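Local coordinates for protein haloacid delahogenase-like family hydrolase (Xanthomonas campestris pv. campestris, PDB 2PKE) that probably acts as a magnesium-dependent phosphatase of the haloacid dehalogenase-like hydrolase family that binds magnesium, at residues 35-47 / 86-99. Numbering follows the deposited sequence. Where two conformers were deposited one is given.
Sequences EADFEAILSGYLD and LTEARIEARDIQRI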
# COMPACT_ATOMS: atom_id res chain seq x y z
N GLU A 35 -10.45 0.23 20.38
CA GLU A 35 -11.86 0.55 20.50
C GLU A 35 -12.26 0.82 21.94
O GLU A 35 -13.03 1.73 22.21
CB GLU A 35 -12.68 -0.61 19.94
CG GLU A 35 -14.05 -0.23 19.40
CD GLU A 35 -14.50 -1.12 18.23
OE1 GLU A 35 -13.73 -2.04 17.84
OE2 GLU A 35 -15.63 -0.88 17.71
N ALA A 36 -11.72 0.02 22.87
CA ALA A 36 -11.96 0.22 24.31
C ALA A 36 -11.27 1.47 24.83
O ALA A 36 -11.78 2.12 25.73
CB ALA A 36 -11.49 -1.01 25.13
N ASP A 37 -10.11 1.83 24.28
CA ASP A 37 -9.45 3.10 24.66
C ASP A 37 -10.25 4.27 24.12
O ASP A 37 -10.44 5.25 24.83
CB ASP A 37 -8.00 3.18 24.16
CG ASP A 37 -7.07 2.21 24.87
OD1 ASP A 37 -7.25 1.94 26.07
OD2 ASP A 37 -6.13 1.71 24.21
N PHE A 38 -10.73 4.16 22.88
CA PHE A 38 -11.64 5.14 22.26
C PHE A 38 -12.86 5.40 23.16
O PHE A 38 -13.12 6.53 23.55
CB PHE A 38 -12.06 4.64 20.88
CG PHE A 38 -13.05 5.52 20.17
CD1 PHE A 38 -12.72 6.82 19.81
CD2 PHE A 38 -14.28 5.04 19.79
CE1 PHE A 38 -13.62 7.61 19.11
CE2 PHE A 38 -15.19 5.86 19.11
CZ PHE A 38 -14.84 7.14 18.78
N GLU A 39 -13.58 4.34 23.51
CA GLU A 39 -14.74 4.40 24.40
C GLU A 39 -14.38 5.02 25.75
O GLU A 39 -15.13 5.83 26.28
CB GLU A 39 -15.31 2.97 24.54
CG GLU A 39 -16.39 2.75 25.61
N ALA A 40 -13.21 4.68 26.28
CA ALA A 40 -12.70 5.27 27.53
C ALA A 40 -12.50 6.77 27.37
O ALA A 40 -12.88 7.53 28.25
CB ALA A 40 -11.43 4.60 27.99
N ILE A 41 -11.93 7.23 26.26
CA ILE A 41 -11.87 8.71 26.01
C ILE A 41 -13.27 9.35 25.98
O ILE A 41 -13.55 10.38 26.66
CB ILE A 41 -11.13 9.05 24.69
CG1 ILE A 41 -9.68 8.62 24.79
CG2 ILE A 41 -11.21 10.54 24.43
CD1 ILE A 41 -9.05 8.45 23.49
N LEU A 42 -14.17 8.75 25.19
CA LEU A 42 -15.54 9.26 25.08
C LEU A 42 -16.29 9.25 26.42
O LEU A 42 -17.13 10.13 26.69
CB LEU A 42 -16.34 8.46 24.04
CG LEU A 42 -16.03 8.69 22.55
CD1 LEU A 42 -16.90 7.80 21.74
CD2 LEU A 42 -16.26 10.15 22.15
N SER A 43 -15.97 8.29 27.29
CA SER A 43 -16.74 8.15 28.53
C SER A 43 -16.79 9.44 29.35
O SER A 43 -17.73 9.65 30.10
CB SER A 43 -16.23 6.98 29.39
OG SER A 43 -14.93 7.26 29.91
N GLY A 44 -15.79 10.32 29.17
CA GLY A 44 -15.76 11.62 29.84
C GLY A 44 -16.69 12.68 29.24
O GLY A 44 -16.76 13.83 29.74
N TYR A 45 -17.38 12.31 28.17
CA TYR A 45 -18.32 13.18 27.49
C TYR A 45 -19.74 12.63 27.50
O TYR A 45 -20.68 13.40 27.49
CB TYR A 45 -17.82 13.40 26.05
CG TYR A 45 -16.50 14.13 26.01
CD1 TYR A 45 -16.44 15.51 25.97
CD2 TYR A 45 -15.30 13.43 26.02
CE1 TYR A 45 -15.23 16.18 25.96
CE2 TYR A 45 -14.07 14.09 26.01
CZ TYR A 45 -14.05 15.47 25.98
OH TYR A 45 -12.86 16.15 25.96
N LEU A 46 -19.89 11.31 27.53
CA LEU A 46 -21.16 10.65 27.26
C LEU A 46 -21.43 9.55 28.30
O LEU A 46 -20.49 8.89 28.76
CB LEU A 46 -21.13 10.01 25.88
CG LEU A 46 -20.67 10.88 24.70
CD1 LEU A 46 -20.41 10.05 23.47
CD2 LEU A 46 -21.69 11.95 24.41
N ASP A 47 -22.71 9.37 28.64
CA ASP A 47 -23.21 8.27 29.49
C ASP A 47 -22.95 6.91 28.86
O ASP A 47 -23.39 6.65 27.75
CB ASP A 47 -24.72 8.41 29.73
N LEU A 86 -20.18 12.54 18.09
CA LEU A 86 -20.77 12.02 19.30
C LEU A 86 -20.83 13.05 20.42
O LEU A 86 -21.82 13.10 21.14
CB LEU A 86 -20.03 10.78 19.80
CG LEU A 86 -20.28 9.49 19.06
CD1 LEU A 86 -19.24 8.40 19.46
CD2 LEU A 86 -21.70 9.03 19.30
N THR A 87 -19.76 13.85 20.56
CA THR A 87 -19.67 14.85 21.63
C THR A 87 -20.15 16.24 21.19
O THR A 87 -19.98 17.21 21.95
CB THR A 87 -18.25 14.98 22.16
OG1 THR A 87 -17.42 15.56 21.15
CG2 THR A 87 -17.68 13.59 22.56
N GLU A 88 -20.78 16.31 20.01
CA GLU A 88 -21.29 17.57 19.43
C GLU A 88 -20.18 18.62 19.45
O GLU A 88 -20.38 19.72 19.94
CB GLU A 88 -22.54 18.09 20.17
CG GLU A 88 -23.78 17.14 20.19
CD GLU A 88 -24.36 16.83 18.80
OE1 GLU A 88 -24.03 17.57 17.84
OE2 GLU A 88 -25.13 15.85 18.66
N ALA A 89 -19.01 18.24 18.95
CA ALA A 89 -17.82 19.10 18.93
C ALA A 89 -17.38 19.64 20.30
O ALA A 89 -16.67 20.64 20.39
CB ALA A 89 -18.00 20.26 17.90
N ARG A 90 -17.79 18.96 21.38
CA ARG A 90 -17.32 19.33 22.74
C ARG A 90 -15.95 18.75 23.04
O ARG A 90 -15.22 19.26 23.91
CB ARG A 90 -18.27 18.86 23.84
CG ARG A 90 -19.28 19.88 24.26
CD ARG A 90 -20.26 20.22 23.17
NE ARG A 90 -21.35 21.05 23.70
CZ ARG A 90 -22.34 21.56 22.97
NH1 ARG A 90 -22.41 21.34 21.66
NH2 ARG A 90 -23.27 22.30 23.56
N ILE A 91 -15.59 17.68 22.32
CA ILE A 91 -14.37 16.99 22.65
C ILE A 91 -13.18 17.93 22.65
O ILE A 91 -13.02 18.73 21.72
CB ILE A 91 -14.12 15.79 21.74
CG1 ILE A 91 -13.00 14.92 22.37
CG2 ILE A 91 -13.78 16.24 20.28
CD1 ILE A 91 -12.90 13.48 21.88
N GLU A 92 -12.37 17.85 23.71
CA GLU A 92 -11.12 18.62 23.79
C GLU A 92 -10.03 18.19 22.79
O GLU A 92 -9.87 17.03 22.53
CB GLU A 92 -10.57 18.50 25.20
CG GLU A 92 -11.38 19.28 26.23
CD GLU A 92 -11.40 20.76 25.97
OE1 GLU A 92 -10.59 21.24 25.14
OE2 GLU A 92 -12.23 21.43 26.59
N ALA A 93 -9.26 19.16 22.26
CA ALA A 93 -8.10 18.86 21.41
C ALA A 93 -7.14 17.88 22.13
O ALA A 93 -6.61 16.95 21.54
CB ALA A 93 -7.37 20.17 21.01
N ARG A 94 -6.97 18.05 23.44
CA ARG A 94 -6.18 17.09 24.19
C ARG A 94 -6.70 15.64 24.03
O ARG A 94 -5.91 14.70 23.88
CB ARG A 94 -6.08 17.49 25.67
CG ARG A 94 -5.31 16.51 26.50
CD ARG A 94 -3.92 16.17 25.93
NE ARG A 94 -3.69 14.73 25.73
N ASP A 95 -8.01 15.45 24.03
CA ASP A 95 -8.56 14.09 23.88
C ASP A 95 -8.52 13.58 22.42
O ASP A 95 -8.35 12.38 22.16
CB ASP A 95 -9.94 13.99 24.49
CG ASP A 95 -9.89 14.00 25.99
OD1 ASP A 95 -8.87 13.53 26.57
OD2 ASP A 95 -10.87 14.49 26.59
N ILE A 96 -8.59 14.49 21.47
CA ILE A 96 -8.32 14.12 20.06
C ILE A 96 -6.87 13.69 19.87
O ILE A 96 -6.62 12.74 19.13
CB ILE A 96 -8.62 15.28 19.10
CG1 ILE A 96 -10.09 15.61 19.16
CG2 ILE A 96 -8.23 14.91 17.65
CD1 ILE A 96 -10.94 14.49 18.60
N GLN A 97 -5.97 14.39 20.55
CA GLN A 97 -4.57 14.00 20.69
C GLN A 97 -4.48 12.54 21.12
O GLN A 97 -3.76 11.74 20.50
CB GLN A 97 -3.87 14.88 21.72
CG GLN A 97 -2.37 14.60 21.88
CD GLN A 97 -1.62 15.85 22.23
OE1 GLN A 97 -1.86 16.46 23.28
NE2 GLN A 97 -0.71 16.27 21.35
N ARG A 98 -5.24 12.20 22.16
CA ARG A 98 -5.32 10.84 22.70
C ARG A 98 -5.86 9.81 21.71
O ARG A 98 -5.43 8.67 21.68
CB ARG A 98 -6.12 10.82 24.02
CG ARG A 98 -5.26 11.17 25.19
CD ARG A 98 -6.00 11.74 26.34
NE ARG A 98 -7.26 11.09 26.70
CZ ARG A 98 -7.44 10.23 27.70
NH1 ARG A 98 -6.43 9.82 28.45
NH2 ARG A 98 -8.65 9.77 27.95
N ILE A 99 -6.79 10.21 20.86
CA ILE A 99 -7.26 9.34 19.79
C ILE A 99 -6.13 9.13 18.77
O ILE A 99 -5.90 8.00 18.32
CB ILE A 99 -8.48 9.90 19.11
CG1 ILE A 99 -9.67 9.88 20.10
CG2 ILE A 99 -8.81 9.13 17.82
CD1 ILE A 99 -10.87 10.58 19.58
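Tyr45 lays its ring along the Thr87-Ile91 segment, and its hydroxyl ties the backbone of the N-cap residue Glu92 to Asp95 in the first turn of the helix. That oxygen accepts from Glu92 N at 2.9 Å, nearly straight (N-H...O 173°), and donates to Asp95 OD2 at 2.7 Å, on the lone pair turned away from OD1. The carboxylate oxygen lies at the ring edge, near its plane, while Ile91 CB sits over one face, offset toward the rim. At the root of the ring, Thr87 CG2 comes within 3.5 Å of Tyr45 CB. A tyrosine suits this place because it offers an apolar ring to Thr87 CG2 and Ile91, and a polar end that both accepts and donates at the helix start.

Further along, Ile41 packs against Asp95, Arg98 and Ile99 on one side of that helix. With CG1 beside the backbone N (chi1 -64°), its branches divide: CG2 meets Asp95 CB at 3.7 Å, whereas CD1 reaches Ile99 CG1, also at 3.7 Å. Arg98 runs alongside Ile41 but points the other way, its NH2 3.5 Å from Ile41 CG1. Phe38 offers its ring edge to Ile99 CD1, and Leu42 turns its two methyls toward Leu86 and Thr87; Leu46 covers Leu86 CB.

Second-shell bonds set these groups. Arg98 NE holds Asp95 OD1 in a salt bridge of 2.9 Å, leaving OD2 to the tyrosine. Thr87 OG1 bonds to Ala83 O and accepts a bent bond from Ile91 N, consistent with holding the rotation that turns CG2 to Tyr45. Helices 35-42 and 93-99 run antiparallel (173°) in the helical insertion between strands 15-18 and 129-135, consistent with a C1-type HAD cap; Met79 touches both Phe38 and Ile99. The chemistry implies an apolar interhelical seam closed at one end by a polar network, in which Arg98 would be expected to stabilise Asp95 as an anion.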